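Local coordinates for protein KLLA0E02245p (Kluyveromyces lactis, PDB 4GPS) that removes NAD and methylguanosine caps from the 5' ends of RNAs and degrades RNA from the 5' end, using a divalent metal cation, at residues A[63-68]-A[405-410]; A[188-193]-A[311-316]. One frame throughout, in Å; residues are numbered along the deposited sequence.

Contact 1: A[63-68]-A[405-410]; sequences SCKKFP and DTNLTL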
ATOM      1  N   SER A  63      -2.158  19.252  16.833  1.00 57.79           N
ATOM      2  CA  SER A  63      -1.203  19.488  15.769  1.00 55.97           C
ATOM      3  C   SER A  63      -0.149  18.368  15.846  1.00 54.10           C
ATOM      4  O   SER A  63       0.281  17.975  16.938  1.00 53.99           O
ATOM      5  CB  SER A  63      -0.530  20.837  15.965  1.00 56.65           C
ATOM      6  OG  SER A  63       0.723  20.855  15.305  1.00 57.96           O
ATOM      7  N   CYS A  64       0.249  17.848  14.690  1.00 50.25           N
ATOM      8  CA  CYS A  64       1.242  16.790  14.634  1.00 49.83           C
ATOM      9  C   CYS A  64       2.340  17.213  13.698  1.00 52.66           C
ATOM     10  O   CYS A  64       3.178  16.381  13.332  1.00 54.68           O
ATOM     11  CB  CYS A  64       0.628  15.489  14.101  1.00 47.43           C
ATOM     12  SG  CYS A  64      -0.596  14.741  15.185  1.00 47.46           S
ATOM     13  N   LYS A  65       2.339  18.495  13.309  1.00 55.28           N
ATOM     14  CA  LYS A  65       3.342  19.028  12.378  1.00 58.69           C
ATOM     15  C   LYS A  65       4.774  19.027  12.897  1.00 57.70           C
ATOM     16  O   LYS A  65       5.727  19.061  12.112  1.00 60.01           O
ATOM     17  CB  LYS A  65       3.007  20.455  11.931  1.00 62.79           C
ATOM     18  CG  LYS A  65       3.831  20.891  10.695  1.00 70.25           C
ATOM     19  CD  LYS A  65       3.565  22.348  10.259  1.00 80.92           C
ATOM     20  CE  LYS A  65       2.068  22.630   9.994  1.00 87.70           C
ATOM     21  NZ  LYS A  65       1.740  24.036   9.596  1.00 86.57           N
ATOM     22  N   LYS A  66       4.938  18.994  14.207  1.00 54.53           N
ATOM     23  CA  LYS A  66       6.271  18.997  14.752  1.00 58.05           C
ATOM     24  C   LYS A  66       6.697  17.609  15.183  1.00 57.54           C
ATOM     25  O   LYS A  66       7.430  17.447  16.148  1.00 61.21           O
ATOM     26  CB  LYS A  66       6.348  19.994  15.909  1.00 62.71           C
ATOM     27  CG  LYS A  66       6.229  21.451  15.432  1.00 69.57           C
ATOM     28  CD  LYS A  66       6.610  22.475  16.496  1.00 73.40           C
ATOM     29  CE  LYS A  66       5.580  22.524  17.616  1.00 82.22           C
ATOM     30  NZ  LYS A  66       5.389  21.203  18.310  1.00 86.98           N
ATOM     31  N   PHE A  67       6.222  16.609  14.453  1.00 54.86           N
ATOM     32  CA  PHE A  67       6.545  15.221  14.735  1.00 49.19           C
ATOM     33  C   PHE A  67       8.048  15.004  14.577  1.00 46.60           C
ATOM     34  O   PHE A  67       8.678  15.509  13.652  1.00 47.55           O
ATOM     35  CB  PHE A  67       5.760  14.283  13.794  1.00 43.58           C
ATOM     36  CG  PHE A  67       6.223  14.312  12.368  1.00 39.21           C
ATOM     37  CD1 PHE A  67       7.166  13.398  11.908  1.00 42.37           C
ATOM     38  CD2 PHE A  67       5.744  15.277  11.485  1.00 45.17           C
ATOM     39  CE1 PHE A  67       7.630  13.445  10.585  1.00 41.95           C
ATOM     40  CE2 PHE A  67       6.199  15.336  10.153  1.00 45.07           C
ATOM     41  CZ  PHE A  67       7.147  14.414   9.706  1.00 44.79           C
ATOM     42  N   PRO A  68       8.644  14.251  15.494  1.00 47.72           N
ATOM     43  CA  PRO A  68      10.090  13.970  15.457  1.00 50.99           C
ATOM     44  C   PRO A  68      10.503  13.274  14.154  1.00 55.08           C
ATOM     45  O   PRO A  68       9.977  12.203  13.826  1.00 54.88           O
ATOM     46  CB  PRO A  68      10.304  13.054  16.663  1.00 48.29           C
ATOM     47  CG  PRO A  68       9.133  13.404  17.599  1.00 50.18           C
ATOM     48  CD  PRO A  68       7.981  13.591  16.634  1.00 47.86           C
ATOM     49  N   ASP A 405      -5.247  17.537   8.439  1.00 54.16           N
ATOM     50  CA  ASP A 405      -5.049  18.735   7.593  1.00 56.48           C
ATOM     51  C   ASP A 405      -3.878  18.535   6.676  1.00 52.04           C
ATOM     52  O   ASP A 405      -3.083  17.621   6.866  1.00 48.71           O
ATOM     53  CB  ASP A 405      -4.581  19.946   8.424  1.00 60.48           C
ATOM     54  CG  ASP A 405      -5.682  20.684   9.026  1.00 71.18           C
ATOM     55  OD1 ASP A 405      -6.750  20.736   8.384  1.00 77.71           O
ATOM     56  OD2 ASP A 405      -5.478  21.222  10.134  1.00 79.22           O
ATOM     57  N   THR A 406      -3.727  19.466   5.745  1.00 47.49           N
ATOM     58  CA  THR A 406      -2.561  19.444   4.912  1.00 50.59           C
ATOM     59  C   THR A 406      -1.449  20.017   5.799  1.00 50.31           C
ATOM     60  O   THR A 406      -0.291  19.970   5.418  1.00 52.25           O
ATOM     61  CB  THR A 406      -2.707  20.301   3.648  1.00 49.48           C
ATOM     62  OG1 THR A 406      -3.255  21.579   3.995  1.00 57.20           O
ATOM     63  CG2 THR A 406      -3.604  19.593   2.632  1.00 46.74           C
ATOM     64  N   ASN A 407      -1.811  20.547   6.973  1.00 51.09           N
ATOM     65  CA  ASN A 407      -0.831  21.095   7.941  1.00 54.96           C
ATOM     66  C   ASN A 407      -0.500  20.060   8.989  1.00 54.73           C
ATOM     67  O   ASN A 407       0.101  20.385  10.010  1.00 57.17           O
ATOM     68  CB  ASN A 407      -1.372  22.298   8.733  1.00 61.39           C
ATOM     69  CG  ASN A 407      -1.753  23.467   7.858  1.00 71.61           C
ATOM     70  OD1 ASN A 407      -0.926  23.993   7.102  1.00 73.23           O
ATOM     71  ND2 ASN A 407      -3.017  23.894   7.959  1.00 74.62           N
ATOM     72  N   LEU A 408      -0.936  18.828   8.763  1.00 50.72           N
ATOM     73  CA  LEU A 408      -0.727  17.740   9.701  1.00 45.67           C
ATOM     74  C   LEU A 408      -1.449  17.957  11.024  1.00 46.04           C
ATOM     75  O   LEU A 408      -1.013  17.466  12.064  1.00 49.51           O
ATOM     76  CB  LEU A 408       0.760  17.494   9.936  1.00 43.52           C
ATOM     77  CG  LEU A 408       1.514  17.331   8.611  1.00 44.76           C
ATOM     78  CD1 LEU A 408       2.946  16.878   8.894  1.00 43.96           C
ATOM     79  CD2 LEU A 408       0.798  16.321   7.723  1.00 43.86           C
ATOM     80  N   THR A 409      -2.545  18.704  11.006  1.00 45.83           N
ATOM     81  CA  THR A 409      -3.311  18.852  12.235  1.00 45.85           C
ATOM     82  C   THR A 409      -4.328  17.700  12.286  1.00 50.14           C
ATOM     83  O   THR A 409      -5.154  17.535  11.376  1.00 50.68           O
ATOM     84  CB  THR A 409      -4.063  20.181  12.300  1.00 48.05           C
ATOM     85  OG1 THR A 409      -3.128  21.232  12.572  1.00 52.12           O
ATOM     86  CG2 THR A 409      -5.121  20.147  13.410  1.00 45.33           C
ATOM     87  N   LEU A 410      -4.253  16.905  13.349  1.00 46.42           N
ATOM     88  CA  LEU A 410      -5.126  15.761  13.541  1.00 45.92           C
ATOM     89  C   LEU A 410      -6.437  16.145  14.229  1.00 48.96           C
ATOM     90  O   LEU A 410      -6.416  16.815  15.246  1.00 50.41           O
ATOM     91  CB  LEU A 410      -4.391  14.699  14.399  1.00 48.93           C
ATOM     92  CG  LEU A 410      -5.256  13.597  15.028  1.00 45.15           C
ATOM     93  CD1 LEU A 410      -5.802  12.728  13.905  1.00 36.21           C
ATOM     94  CD2 LEU A 410      -4.459  12.772  16.036  1.00 43.21           C
TER
HETATM   95  O   HOH W   1      -0.517  20.961  12.411  1.00 49.14           O

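Contact 2: A[188-193]-A[311-316]; sequences IIMCPF and LLRMWI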
ATOM      1  N   ILE A 188      -2.427   7.168   5.322  1.00 41.01           N
ATOM      2  CA  ILE A 188      -2.012   7.794   6.548  1.00 38.30           C
ATOM      3  C   ILE A 188      -0.524   8.124   6.536  1.00 39.68           C
ATOM      4  O   ILE A 188      -0.143   9.181   6.998  1.00 40.64           O
ATOM      5  CB  ILE A 188      -2.314   6.890   7.744  1.00 40.11           C
ATOM      6  CG1 ILE A 188      -3.821   6.835   7.967  1.00 33.66           C
ATOM      7  CG2 ILE A 188      -1.530   7.384   8.986  1.00 31.44           C
ATOM      8  CD1 ILE A 188      -4.287   5.574   8.702  1.00 30.96           C
ATOM      9  N   ILE A 189       0.313   7.236   6.000  1.00 33.42           N
ATOM     10  CA  ILE A 189       1.738   7.505   5.976  1.00 35.44           C
ATOM     11  C   ILE A 189       2.034   8.639   4.983  1.00 39.59           C
ATOM     12  O   ILE A 189       2.987   9.405   5.171  1.00 41.38           O
ATOM     13  CB  ILE A 189       2.536   6.232   5.576  1.00 32.21           C
ATOM     14  CG1 ILE A 189       2.336   5.157   6.634  1.00 35.06           C
ATOM     15  CG2 ILE A 189       4.031   6.528   5.456  1.00 30.40           C
ATOM     16  CD1 ILE A 189       2.630   3.731   6.096  1.00 35.54           C
ATOM     17  N   MET A 190       1.208   8.753   3.943  1.00 36.93           N
ATOM     18  CA  MET A 190       1.405   9.757   2.905  1.00 38.46           C
ATOM     19  C   MET A 190       1.019  11.202   3.245  1.00 42.25           C
ATOM     20  O   MET A 190       1.353  12.116   2.485  1.00 44.70           O
ATOM     21  CB  MET A 190       0.661   9.331   1.625  1.00 35.73           C
ATOM     22  CG  MET A 190       1.396   8.260   0.815  1.00 39.70           C
ATOM     23  SD  MET A 190       3.052   8.754   0.167  1.00 42.07           S
ATOM     24  CE  MET A 190       2.499   9.700  -1.335  1.00 37.16           C
ATOM     25  N   CYS A 191       0.323  11.423   4.360  1.00 41.82           N
ATOM     26  CA  CYS A 191      -0.116  12.781   4.717  1.00 45.99           C
ATOM     27  C   CYS A 191       0.918  13.888   4.533  1.00 46.21           C
ATOM     28  O   CYS A 191       0.662  14.865   3.849  1.00 46.40           O
ATOM     29  CB  CYS A 191      -0.681  12.819   6.151  1.00 44.15           C
ATOM     30  SG  CYS A 191      -2.255  11.952   6.277  1.00 43.30           S
ATOM     31  N   PRO A 192       2.119  13.733   5.095  1.00 50.39           N
ATOM     32  CA  PRO A 192       3.077  14.833   4.894  1.00 51.09           C
ATOM     33  C   PRO A 192       3.624  15.013   3.496  1.00 50.85           C
ATOM     34  O   PRO A 192       4.353  15.975   3.219  1.00 50.92           O
ATOM     35  CB  PRO A 192       4.185  14.543   5.911  1.00 48.43           C
ATOM     36  CG  PRO A 192       4.057  13.110   6.214  1.00 50.06           C
ATOM     37  CD  PRO A 192       2.596  12.772   6.105  1.00 49.77           C
ATOM     38  N   PHE A 193       3.275  14.115   2.592  1.00 46.98           N
ATOM     39  CA  PHE A 193       3.802  14.265   1.257  1.00 45.62           C
ATOM     40  C   PHE A 193       2.737  14.692   0.247  1.00 45.66           C
ATOM     41  O   PHE A 193       3.023  14.793  -0.946  1.00 45.60           O
ATOM     42  CB  PHE A 193       4.518  12.968   0.843  1.00 43.09           C
ATOM     43  CG  PHE A 193       5.432  12.427   1.905  1.00 43.89           C
ATOM     44  CD1 PHE A 193       4.962  11.513   2.856  1.00 48.29           C
ATOM     45  CD2 PHE A 193       6.721  12.888   2.021  1.00 42.59           C
ATOM     46  CE1 PHE A 193       5.757  11.075   3.907  1.00 43.44           C
ATOM     47  CE2 PHE A 193       7.541  12.458   3.079  1.00 43.52           C
ATOM     48  CZ  PHE A 193       7.055  11.550   4.021  1.00 46.14           C
ATOM     49  N   LEU A 311       6.470   7.206  -6.654  1.00 39.27           N
ATOM     50  CA  LEU A 311       7.606   6.369  -6.264  1.00 40.14           C
ATOM     51  C   LEU A 311       7.590   6.137  -4.747  1.00 41.90           C
ATOM     52  O   LEU A 311       7.748   5.002  -4.293  1.00 41.50           O
ATOM     53  CB  LEU A 311       8.925   7.018  -6.693  1.00 40.72           C
ATOM     54  CG  LEU A 311       9.114   7.072  -8.219  1.00 41.48           C
ATOM     55  CD1 LEU A 311      10.175   8.083  -8.543  1.00 40.13           C
ATOM     56  CD2 LEU A 311       9.490   5.691  -8.778  1.00 38.51           C
ATOM     57  N   LEU A 312       7.354   7.188  -3.961  1.00 40.24           N
ATOM     58  CA  LEU A 312       7.319   7.017  -2.511  1.00 39.66           C
ATOM     59  C   LEU A 312       6.169   6.091  -2.110  1.00 43.02           C
ATOM     60  O   LEU A 312       6.330   5.203  -1.276  1.00 46.72           O
ATOM     61  CB  LEU A 312       7.171   8.376  -1.806  1.00 37.17           C
ATOM     62  CG  LEU A 312       7.014   8.369  -0.278  1.00 34.84           C
ATOM     63  CD1 LEU A 312       8.304   7.789   0.344  1.00 35.89           C
ATOM     64  CD2 LEU A 312       6.693   9.788   0.255  1.00 29.40           C
ATOM     65  N   ARG A 313       5.013   6.277  -2.730  1.00 43.74           N
ATOM     66  CA  ARG A 313       3.845   5.477  -2.414  1.00 41.32           C
ATOM     67  C   ARG A 313       4.125   4.011  -2.728  1.00 39.17           C
ATOM     68  O   ARG A 313       3.789   3.111  -1.963  1.00 39.34           O
ATOM     69  CB  ARG A 313       2.649   6.008  -3.215  1.00 48.32           C
ATOM     70  CG  ARG A 313       1.327   5.931  -2.476  1.00 53.06           C
ATOM     71  CD  ARG A 313       0.188   6.650  -3.198  1.00 50.98           C
ATOM     72  NE  ARG A 313      -0.950   6.791  -2.287  1.00 54.62           N
ATOM     73  CZ  ARG A 313      -1.720   5.774  -1.951  1.00 50.62           C
ATOM     74  NH1 ARG A 313      -1.472   4.595  -2.473  1.00 58.46           N
ATOM     75  NH2 ARG A 313      -2.670   5.904  -1.051  1.00 54.49           N
ATOM     76  N   MET A 314       4.790   3.802  -3.851  1.00 38.64           N
ATOM     77  CA  MET A 314       5.169   2.485  -4.360  1.00 41.75           C
ATOM     78  C   MET A 314       6.068   1.809  -3.299  1.00 45.49           C
ATOM     79  O   MET A 314       5.877   0.646  -2.919  1.00 44.13           O
ATOM     80  CB  MET A 314       5.960   2.712  -5.648  1.00 42.51           C
ATOM     81  CG  MET A 314       5.858   1.704  -6.697  1.00 49.31           C
ATOM     82  SD  MET A 314       6.600   2.314  -8.252  1.00 49.76           S
ATOM     83  CE  MET A 314       5.190   3.254  -8.959  1.00 46.75           C
ATOM     84  N   TRP A 315       7.075   2.549  -2.855  1.00 40.61           N
ATOM     85  CA  TRP A 315       7.971   2.059  -1.846  1.00 37.77           C
ATOM     86  C   TRP A 315       7.174   1.701  -0.580  1.00 39.21           C
ATOM     87  O   TRP A 315       7.359   0.614  -0.040  1.00 40.28           O
ATOM     88  CB  TRP A 315       9.012   3.133  -1.516  1.00 37.85           C
ATOM     89  CG  TRP A 315       9.903   2.766  -0.355  1.00 33.90           C
ATOM     90  CD1 TRP A 315      10.984   1.910  -0.375  1.00 34.35           C
ATOM     91  CD2 TRP A 315       9.742   3.172   1.003  1.00 31.29           C
ATOM     92  NE1 TRP A 315      11.489   1.759   0.883  1.00 33.03           N
ATOM     93  CE2 TRP A 315      10.752   2.520   1.754  1.00 34.33           C
ATOM     94  CE3 TRP A 315       8.837   4.020   1.668  1.00 32.77           C
ATOM     95  CZ2 TRP A 315      10.887   2.695   3.143  1.00 34.48           C
ATOM     96  CZ3 TRP A 315       8.970   4.190   3.055  1.00 34.78           C
ATOM     97  CH2 TRP A 315       9.988   3.528   3.771  1.00 39.51           C
ATOM     98  N   ILE A 316       6.303   2.596  -0.094  1.00 36.97           N
ATOM     99  CA  ILE A 316       5.538   2.291   1.124  1.00 37.49           C
ATOM    100  C   ILE A 316       4.688   1.062   0.889  1.00 43.33           C
ATOM    101  O   ILE A 316       4.568   0.208   1.760  1.00 43.03           O
ATOM    102  CB  ILE A 316       4.587   3.402   1.507  1.00 38.05           C
ATOM    103  CG1 ILE A 316       5.380   4.677   1.793  1.00 35.51           C
ATOM    104  CG2 ILE A 316       3.750   2.971   2.722  1.00 33.10           C
ATOM    105  CD1 ILE A 316       4.516   5.905   1.810  1.00 31.97           C
TER

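Contact 1: A[63-68]-A[405-410]
K65 and N407 lie alongside each other and point the same way, while F67 and L408 cross at a slant; these four residues supply much of the contact between two type I beta turns, C64 to F67 and D405 to L408. In the lysine, a chi1 of -165° turns CG away from the backbone N and the chain bends at chi3, which draws its aliphatic part along the N407 carbonyl and brings K65 NZ to 3.7 Å from N407 OD1. Long and flexible, lysine suits this exposed edge of the contact, where its methylenes can pack while the ammonium is not buried. On the buried side, L408 CD1 reaches F67 CE2 at 3.8 Å, obliquely to the ring, and C64 SG rests on L410 CB at 3.9 Å; cysteine, small and weakly polar, suits this buried place. A backbone bond ties the turns: C64 N donates to L408 O over 2.9 Å. S63 and T409 form an antiparallel non-hydrogen-bonded pair, and a water bonded to both hydroxyls also donates to N407 O. The bond from C64 N to L408 O thus follows directly on the pairing of strands 60-63 and 409-414, and helix 370-393 covers the buried side: its W376 meets the F67 ring edge-to-face and touches C64, while V383 packs on L410.

Contact 2: A[188-193]-A[311-316]
The F193 ring is covered on both sides: L312 CD2 lies over one face in a CH-pi contact, 3.5 Å from the ring centroid and 18° off the normal, and P192 CB lies above the opposite face, displaced toward the rim. In the ring plane, I189 O and M190 CA sit at the edge. This is helix-to-helix packing inside the PD-(D/E)XK nuclease fold of the DXO family, between the end of helix 182-190 with its 3-10 continuation and the middle of helix 305-319. A flat phenylalanine suits a slot between a proline and a leucine methyl, and L312 presents that methyl by swinging its CG to the far side of CB from the backbone N (chi1 176°).

Further along, I189 and I316 slide past each other in opposite directions, I189 CD1 reaching I316 CG2 at 3.6 Å; such branched residues give a helix face a broad, rigid apolar surface. M190, unbranched and bent at both chi2 and chi3, lies against I316, L312 and the R313 stem. Its SD touches I316 CD1 at 3.6 Å and L312 CD2 at 3.8 Å, while its CG and CE meet the arginine's methylenes, the two chains crossing at about a right angle. Shortening M190 to an alanine removes SD and CE, which is likely to open a gap between the two helices where SD faced I316 CD1 and L312 CD2, and to deprive the R313 stem of its apolar support.

R313 serves two settings: its stem packs, while NH2 makes a salt bridge with D187 and NH1 hydrogen-bonds a citrate, probably from crystallisation. Its side chain lies about 6 Å from that of K295, a probable substrate-binding residue. The arginine stem meets the methionine where M190 CG lies 4.0 Å from R313 CG.

How the contacts relate
Contact 2 belongs to the interior, joining two helices close to the centre of the chain, whereas contact 1 lies nearer the surface, where an early turn meets the hairpin between strands 399-404 and 409-414. Their chemistry follows: contact 2 has no hydrogen bond between its segments and relies on apolar side chains, while contact 1 mixes a backbone bond, a shared water and a solvent-facing lysine with its apolar inner side. They touch directly, L408 CD2 lying 3.9 Å from P192 N, and helix 370-393 packs against both. Contact 2 borders the probable substrate site; contact 1 lies away from it.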